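Local structure of aminotransferase class I and II (3OP7) at residues 205-210 with 214-219. The protein probably catalyses pyridoxal phosphate-dependent transamination, as a fold-type I aminotransferase whose cofactor is held as a Schiff base on a lysine. Residues are numbered along the deposited sequence; the frame is centred on the assembly and turned at random.
With EDO (1,2-ethanediol), chain K.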
loop_
_atom_site.group_PDB
_atom_site.type_symbol
_atom_site.label_atom_id
_atom_site.label_comp_id
_atom_site.label_asym_id
_atom_site.label_seq_id
_atom_site.Cartn_x
_atom_site.Cartn_y
_atom_site.Cartn_z
ATOM N N PRO A 205 -16.508 -5.877 21.890
ATOM C CA PRO A 205 -15.775 -4.636 21.829
ATOM C C PRO A 205 -14.557 -4.777 20.933
ATOM O O PRO A 205 -14.050 -5.888 20.714
ATOM C CB PRO A 205 -15.341 -4.415 23.285
ATOM C CG PRO A 205 -15.265 -5.803 23.877
ATOM C CD PRO A 205 -16.407 -6.507 23.227
ATOM N N SER A 206 -14.108 -3.650 20.405
ATOM C CA SER A 206 -12.770 -3.541 19.795
ATOM C C SER A 206 -11.697 -3.741 20.858
ATOM O O SER A 206 -11.878 -3.379 22.028
ATOM C CB SER A 206 -12.588 -2.182 19.147
ATOM O OG SER A 206 -11.251 -2.033 18.658
ATOM N N ILE A 207 -10.570 -4.293 20.440
ATOM C CA ILE A 207 -9.408 -4.418 21.326
ATOM C C ILE A 207 -9.060 -3.123 21.997
ATOM O O ILE A 207 -8.733 -3.082 23.170
ATOM C CB ILE A 207 -8.162 -5.061 20.616
ATOM C CG1 ILE A 207 -7.213 -5.666 21.644
ATOM C CG2 ILE A 207 -7.392 -4.117 19.655
ATOM C CD1 ILE A 207 -7.803 -6.785 22.532
ATOM N N ILE A 208 -9.136 -2.028 21.254
ATOM C CA ILE A 208 -8.772 -0.751 21.842
ATOM C C ILE A 208 -9.771 -0.221 22.890
ATOM O O ILE A 208 -9.425 0.669 23.667
ATOM C CB ILE A 208 -8.570 0.272 20.729
ATOM C CG1 ILE A 208 -7.678 1.413 21.229
ATOM C CG2 ILE A 208 -9.922 0.683 20.165
ATOM C CD1 ILE A 208 -7.331 2.446 20.167
ATOM N N GLU A 209 -10.971 -0.796 22.955
ATOM C CA GLU A 209 -11.957 -0.467 23.991
ATOM C C GLU A 209 -11.740 -1.257 25.291
ATOM O O GLU A 209 -12.363 -0.936 26.336
ATOM C CB GLU A 209 -13.385 -0.692 23.446
ATOM C CG GLU A 209 -13.751 0.277 22.310
ATOM C CD GLU A 209 -15.039 -0.055 21.586
ATOM O OE1 GLU A 209 -15.359 -1.238 21.305
ATOM O OE2 GLU A 209 -15.732 0.914 21.220
ATOM N N VAL A 210 -10.908 -2.295 25.229
ATOM C CA VAL A 210 -10.598 -3.082 26.413
ATOM C C VAL A 210 -9.137 -3.051 26.842
ATOM O O VAL A 210 -8.817 -3.606 27.901
ATOM C CB VAL A 210 -11.074 -4.550 26.270
ATOM C CG1 VAL A 210 -12.621 -4.641 26.231
ATOM C CG2 VAL A 210 -10.476 -5.234 25.077
ATOM N N GLY A 214 -4.016 -2.088 22.935
ATOM C CA GLY A 214 -4.727 -2.732 21.850
ATOM C C GLY A 214 -4.583 -1.850 20.616
ATOM O O GLY A 214 -4.745 -0.630 20.729
ATOM N N ILE A 215 -4.318 -2.477 19.474
ATOM C CA ILE A 215 -4.080 -1.785 18.181
ATOM C C ILE A 215 -5.159 -2.375 17.267
ATOM O O ILE A 215 -5.139 -3.587 16.981
ATOM C CB ILE A 215 -2.680 -2.043 17.607
ATOM C CG1 ILE A 215 -1.588 -1.561 18.567
ATOM C CG2 ILE A 215 -2.533 -1.381 16.191
ATOM C CD1 ILE A 215 -0.187 -1.998 18.161
ATOM N N ALA A 216 -6.160 -1.555 16.925
ATOM C CA ALA A 216 -7.287 -1.959 16.096
ATOM C C ALA A 216 -7.041 -1.649 14.641
ATOM O O ALA A 216 -6.636 -0.530 14.319
ATOM C CB ALA A 216 -8.562 -1.252 16.561
ATOM N N VAL A 217 -7.238 -2.657 13.791
ATOM C CA VAL A 217 -7.124 -2.503 12.361
ATOM C C VAL A 217 -8.515 -2.745 11.813
ATOM O O VAL A 217 -9.239 -3.684 12.203
ATOM C CB VAL A 217 -6.063 -3.449 11.743
ATOM C CG1 VAL A 217 -6.316 -3.690 10.235
ATOM C CG2 VAL A 217 -4.644 -2.888 11.977
ATOM N N ASN A 218 -8.945 -1.872 10.904
ATOM C CA ASN A 218 -10.260 -2.051 10.316
ATOM C C ASN A 218 -10.284 -1.427 8.912
ATOM O O ASN A 218 -9.293 -0.867 8.448
ATOM C CB ASN A 218 -11.343 -1.466 11.223
ATOM C CG ASN A 218 -12.711 -2.225 11.141
ATOM O OD1 ASN A 218 -13.129 -2.659 10.062
ATOM N ND2 ASN A 218 -13.403 -2.406 12.305
ATOM N N SER A 219 -11.413 -1.580 8.237
ATOM C CA SER A 219 -11.558 -0.961 6.909
ATOM C C SER A 219 -12.989 -0.935 6.425
ATOM O O SER A 219 -13.886 -1.472 7.059
ATOM C CB SER A 219 -10.695 -1.641 5.896
ATOM O OG SER A 219 -11.263 -2.773 5.352
HETATM C C1 EDO K . -17.663 -0.086 24.108
HETATM O O1 EDO K . -16.881 -0.158 25.313
HETATM C C2 EDO K . -17.932 -1.493 23.574
HETATM O O2 EDO K . -18.011 -1.572 22.137
#
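Ile207 lays its CG2 methyl over the backbone at the start of strand 214-219, and the short helix packs directly on the backbone of Gly214. This is the tight part: Ile207 CG2 lies 3.5 Å from Ile215 N and 3.7 Å from Gly214 CA. Ile208 passes alongside, its CG1 3.6 Å from Gly214 O; with CG1 anti to the backbone N (chi1 -158°), CG2 is left 4.3 Å from Ala216 CB. Ser206 OG lies 3.5 Å from Ala216 CB, and the hydroxyl is hydrogen-bonded to Glu194. Ser206 and Glu209 form a capping box, in which Ile208 N donates weakly to Ser206 OG and Ser206 N donates to Glu209 OE1 (2.9 Å), on the anti side of the carboxylate. Away from the strand lies the looser side, where Glu209 is partly exposed: its OE1 also accepts from O2 of a 1,2-ethanediol at 2.8 Å, probably from the crystallisation liquor, and OE2 from Thr77 N. Strand 214-219, which ends at Ser219 beside the cofactor phosphate, runs between parallel strand 189-193 and antiparallel strand 232-235; in this beta-alpha-beta crossover helix 207-210 packs on one face at the strand's start, and Ile215 and Val217 pack against helix 89-101 on the other.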